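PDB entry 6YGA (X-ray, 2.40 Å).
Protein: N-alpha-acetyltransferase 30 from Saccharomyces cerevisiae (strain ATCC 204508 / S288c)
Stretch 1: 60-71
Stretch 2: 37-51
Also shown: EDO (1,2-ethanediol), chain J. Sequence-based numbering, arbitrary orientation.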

# COMPACT_ATOMS: atom_id res chain seq x y z
N ILE A 60 -12.23 39.25 -1.76
CA ILE A 60 -11.92 38.09 -0.91
C ILE A 60 -11.84 36.85 -1.80
O ILE A 60 -12.66 36.71 -2.74
CB ILE A 60 -12.97 37.93 0.19
CG1 ILE A 60 -12.53 36.86 1.20
CG2 ILE A 60 -14.32 37.58 -0.41
CD1 ILE A 60 -13.60 36.49 2.19
N PRO A 61 -10.87 35.96 -1.61
CA PRO A 61 -10.82 34.74 -2.42
C PRO A 61 -11.91 33.76 -2.00
O PRO A 61 -12.04 33.42 -0.83
CB PRO A 61 -9.42 34.19 -2.15
CG PRO A 61 -8.63 35.35 -1.63
CD PRO A 61 -9.62 36.17 -0.86
N ILE A 62 -12.69 33.30 -2.99
CA ILE A 62 -13.66 32.24 -2.78
C ILE A 62 -13.18 30.90 -3.34
O ILE A 62 -13.85 29.88 -3.14
CB ILE A 62 -15.04 32.60 -3.39
CG1 ILE A 62 -14.89 33.13 -4.83
CG2 ILE A 62 -15.73 33.64 -2.53
CD1 ILE A 62 -14.98 32.06 -5.91
N GLY A 63 -12.05 30.89 -4.04
CA GLY A 63 -11.45 29.66 -4.51
C GLY A 63 -10.00 29.92 -4.85
O GLY A 63 -9.61 31.05 -5.16
N CYS A 64 -9.20 28.86 -4.78
CA CYS A 64 -7.78 29.01 -5.07
C CYS A 64 -7.19 27.67 -5.47
O CYS A 64 -7.73 26.60 -5.16
CB CYS A 64 -7.03 29.58 -3.87
SG CYS A 64 -6.93 28.45 -2.47
N ILE A 65 -6.05 27.75 -6.15
CA ILE A 65 -5.27 26.57 -6.52
C ILE A 65 -3.80 26.90 -6.27
O ILE A 65 -3.35 28.02 -6.55
CB ILE A 65 -5.54 26.15 -7.98
CG1 ILE A 65 -4.82 24.84 -8.32
CG2 ILE A 65 -5.16 27.26 -8.96
CD1 ILE A 65 -5.21 24.29 -9.67
N VAL A 66 -3.07 25.94 -5.71
CA VAL A 66 -1.68 26.13 -5.32
C VAL A 66 -0.85 25.07 -6.02
O VAL A 66 -1.14 23.87 -5.90
CB VAL A 66 -1.50 26.05 -3.80
CG1 VAL A 66 -0.07 26.37 -3.42
CG2 VAL A 66 -2.45 27.01 -3.09
N CYS A 67 0.17 25.50 -6.76
CA CYS A 67 0.95 24.60 -7.60
C CYS A 67 2.44 24.85 -7.43
O CYS A 67 2.87 25.92 -6.99
CB CYS A 67 0.56 24.76 -9.08
SG CYS A 67 -1.20 24.53 -9.39
N LYS A 68 3.22 23.84 -7.80
CA LYS A 68 4.67 23.94 -7.87
C LYS A 68 5.14 23.22 -9.13
O LYS A 68 4.38 22.49 -9.78
CB LYS A 68 5.35 23.33 -6.63
CG LYS A 68 5.50 21.82 -6.72
CD LYS A 68 6.12 21.22 -5.47
CE LYS A 68 6.58 19.79 -5.71
NZ LYS A 68 7.71 19.72 -6.68
N MSE A 69 6.40 23.43 -9.48
CA MSE A 69 7.03 22.66 -10.55
C MSE A 69 8.51 22.44 -10.26
O MSE A 69 9.19 23.31 -9.73
CB MSE A 69 6.85 23.35 -11.91
CG MSE A 69 7.53 24.69 -12.04
SE MSE A 69 6.97 25.62 -13.66
CE MSE A 69 8.14 24.76 -14.96
N ASP A 70 8.99 21.25 -10.61
CA ASP A 70 10.37 20.87 -10.38
C ASP A 70 10.77 19.91 -11.49
O ASP A 70 9.91 19.24 -12.07
CB ASP A 70 10.55 20.20 -9.01
CG ASP A 70 10.83 21.20 -7.90
OD1 ASP A 70 11.54 22.19 -8.16
OD2 ASP A 70 10.34 20.99 -6.77
N PRO A 71 12.06 19.82 -11.81
CA PRO A 71 12.51 18.77 -12.73
C PRO A 71 12.27 17.40 -12.13
O PRO A 71 12.53 17.16 -10.94
CB PRO A 71 14.01 19.06 -12.90
CG PRO A 71 14.38 19.85 -11.69
CD PRO A 71 13.17 20.68 -11.37
C1 EDO J . 11.24 24.75 -12.84
O1 EDO J . 11.69 24.30 -11.55
C2 EDO J . 12.35 25.53 -13.54
O2 EDO J . 13.49 24.69 -13.77
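Stretch 2 (37-51) RYFLNQWPELTYIAV

Stretch 2 lies on stretch 1 first as a helix end and loop packed by their side chains, then as an antiparallel β-strand joined through the backbone. It enters at Arg37 already in a helix that begins earlier in the chain, passes through a loop and a short 3-10 segment at Pro44 and Glu45, and becomes extended at Thr47–Val51. This strand runs at 174° to strand 63–71, their axes approaching to 4.5 Å. Tyr48 and Ile65 form a reciprocal pair, with Tyr48 N to Ile65 O and Ile65 N to Tyr48 O both 3.0 Å; Ala50 N donates to Gly63 O at 2.7 Å. Where stretch 1 turns its corner, Ala50 O accepts from Ile62 N (2.8 Å). The register places Ile49 beside Cys64 and Thr47 beside Val66, all four side chains on one face; Tyr48 and Ile65 occupy the other.

On the N-terminal side of Thr47 the ladder gives way to side-chain packing. Leu46 O receives only a weak bond from Cys67 N (3.0 Å), and Leu46 CD1 reaches CG of Met69, modelled as selenomethionine, at 3.8 Å. Trp43 covers Lys68, whose CB sits 3.6 Å from the centroid of the six-membered ring, nearly along its normal. Phe39 CB meets Val66 CG1 at 3.5 Å, and Tyr38 OH approaches Lys68 CD to 3.3 Å. A water lies within hydrogen-bonding distance of Trp43 O (2.8 Å), Cys67 O (2.6 Å) and Thr47 OG1 (2.5 Å), linking the loop to stretch 1.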

# COMPACT_ATOMS: atom_id res chain seq x y z
N ARG A 37 4.22 28.60 2.82
CA ARG A 37 5.35 29.43 2.44
C ARG A 37 6.29 28.68 1.50
O ARG A 37 6.98 29.30 0.68
CB ARG A 37 6.09 29.90 3.69
CG ARG A 37 6.77 31.23 3.51
CD ARG A 37 6.66 32.08 4.76
NE ARG A 37 5.35 32.72 4.89
CZ ARG A 37 5.02 33.86 4.31
NH1 ARG A 37 5.89 34.51 3.55
NH2 ARG A 37 3.80 34.37 4.49
N TYR A 38 6.32 27.35 1.59
CA TYR A 38 7.11 26.55 0.65
C TYR A 38 6.57 26.69 -0.76
O TYR A 38 7.34 26.77 -1.73
CB TYR A 38 7.11 25.09 1.10
CG TYR A 38 7.43 24.09 -0.00
CD1 TYR A 38 8.73 23.90 -0.43
CD2 TYR A 38 6.42 23.34 -0.59
CE1 TYR A 38 9.02 22.98 -1.43
CE2 TYR A 38 6.70 22.42 -1.59
CZ TYR A 38 8.00 22.25 -2.00
OH TYR A 38 8.28 21.34 -2.99
N PHE A 39 5.24 26.72 -0.91
CA PHE A 39 4.63 26.87 -2.23
C PHE A 39 4.68 28.32 -2.71
O PHE A 39 5.20 28.61 -3.79
CB PHE A 39 3.18 26.38 -2.20
CG PHE A 39 3.03 24.89 -2.38
CD1 PHE A 39 3.04 24.33 -3.65
CD2 PHE A 39 2.85 24.05 -1.29
CE1 PHE A 39 2.89 22.97 -3.83
CE2 PHE A 39 2.70 22.69 -1.46
CZ PHE A 39 2.72 22.15 -2.73
N LEU A 40 4.15 29.25 -1.91
CA LEU A 40 3.84 30.58 -2.41
C LEU A 40 5.07 31.46 -2.56
O LEU A 40 5.11 32.31 -3.46
CB LEU A 40 2.81 31.26 -1.51
CG LEU A 40 1.33 31.00 -1.80
CD1 LEU A 40 0.96 29.52 -1.71
CD2 LEU A 40 0.46 31.83 -0.87
N ASN A 41 6.07 31.30 -1.70
CA ASN A 41 7.27 32.12 -1.81
C ASN A 41 8.18 31.67 -2.94
O ASN A 41 8.82 32.50 -3.59
CB ASN A 41 8.02 32.13 -0.48
CG ASN A 41 7.38 33.05 0.54
OD1 ASN A 41 6.20 32.90 0.87
ND2 ASN A 41 8.14 34.02 1.03
N GLN A 42 8.24 30.36 -3.21
CA GLN A 42 9.13 29.85 -4.24
C GLN A 42 8.46 29.75 -5.60
O GLN A 42 9.14 29.90 -6.63
CB GLN A 42 9.67 28.48 -3.81
CG GLN A 42 10.44 28.55 -2.50
CD GLN A 42 11.07 27.23 -2.11
OE1 GLN A 42 10.40 26.20 -2.04
NE2 GLN A 42 12.37 27.25 -1.85
N TRP A 43 7.15 29.51 -5.65
CA TRP A 43 6.38 29.53 -6.90
C TRP A 43 5.19 30.47 -6.74
O TRP A 43 4.03 30.02 -6.75
CB TRP A 43 5.90 28.13 -7.29
CG TRP A 43 7.00 27.15 -7.52
CD1 TRP A 43 7.67 26.92 -8.69
CD2 TRP A 43 7.56 26.25 -6.55
NE1 TRP A 43 8.61 25.94 -8.51
CE2 TRP A 43 8.57 25.51 -7.21
CE3 TRP A 43 7.31 26.01 -5.20
CZ2 TRP A 43 9.32 24.54 -6.55
CZ3 TRP A 43 8.06 25.05 -4.55
CH2 TRP A 43 9.06 24.33 -5.23
N PRO A 44 5.43 31.77 -6.59
CA PRO A 44 4.29 32.70 -6.51
C PRO A 44 3.49 32.76 -7.79
O PRO A 44 2.29 33.03 -7.75
CB PRO A 44 4.96 34.05 -6.20
CG PRO A 44 6.32 33.92 -6.77
CD PRO A 44 6.72 32.49 -6.57
N GLU A 45 4.12 32.49 -8.93
CA GLU A 45 3.44 32.58 -10.21
C GLU A 45 2.53 31.39 -10.49
O GLU A 45 1.83 31.39 -11.51
CB GLU A 45 4.46 32.70 -11.34
CG GLU A 45 5.28 31.44 -11.60
CD GLU A 45 6.42 31.25 -10.61
OE1 GLU A 45 6.60 32.11 -9.72
OE2 GLU A 45 7.13 30.23 -10.72
N LEU A 46 2.51 30.39 -9.60
CA LEU A 46 1.75 29.16 -9.82
C LEU A 46 0.60 29.01 -8.83
O LEU A 46 0.09 27.90 -8.64
CB LEU A 46 2.69 27.96 -9.74
CG LEU A 46 3.84 27.94 -10.76
CD1 LEU A 46 4.64 26.65 -10.65
CD2 LEU A 46 3.31 28.14 -12.17
N THR A 47 0.18 30.10 -8.20
CA THR A 47 -0.98 30.11 -7.31
C THR A 47 -1.98 31.13 -7.82
O THR A 47 -1.62 32.29 -8.08
CB THR A 47 -0.57 30.43 -5.87
OG1 THR A 47 0.26 29.38 -5.36
CG2 THR A 47 -1.80 30.56 -4.99
N TYR A 48 -3.23 30.71 -7.97
CA TYR A 48 -4.29 31.55 -8.50
C TYR A 48 -5.46 31.58 -7.52
O TYR A 48 -5.69 30.63 -6.78
CB TYR A 48 -4.78 31.06 -9.87
CG TYR A 48 -3.83 31.40 -10.99
CD1 TYR A 48 -2.73 30.60 -11.26
CD2 TYR A 48 -4.03 32.53 -11.78
CE1 TYR A 48 -1.85 30.91 -12.29
CE2 TYR A 48 -3.16 32.85 -12.80
CZ TYR A 48 -2.07 32.04 -13.06
OH TYR A 48 -1.21 32.36 -14.08
N ILE A 49 -6.20 32.69 -7.54
CA ILE A 49 -7.39 32.85 -6.72
C ILE A 49 -8.57 33.19 -7.61
O ILE A 49 -8.42 33.68 -8.74
CB ILE A 49 -7.21 33.93 -5.63
CG1 ILE A 49 -6.69 35.23 -6.25
CG2 ILE A 49 -6.29 33.44 -4.53
CD1 ILE A 49 -6.57 36.38 -5.28
N ALA A 50 -9.77 32.91 -7.10
CA ALA A 50 -11.02 33.31 -7.73
C ALA A 50 -11.75 34.24 -6.77
O ALA A 50 -11.86 33.93 -5.58
CB ALA A 50 -11.88 32.10 -8.07
N VAL A 51 -12.22 35.37 -7.28
CA VAL A 51 -12.97 36.34 -6.49
C VAL A 51 -14.28 36.64 -7.21
O VAL A 51 -14.36 36.59 -8.44
CB VAL A 51 -12.17 37.64 -6.23
CG1 VAL A 51 -10.88 37.34 -5.49
CG2 VAL A 51 -11.89 38.39 -7.54
O HOH W 1 2.34 28.10 -5.74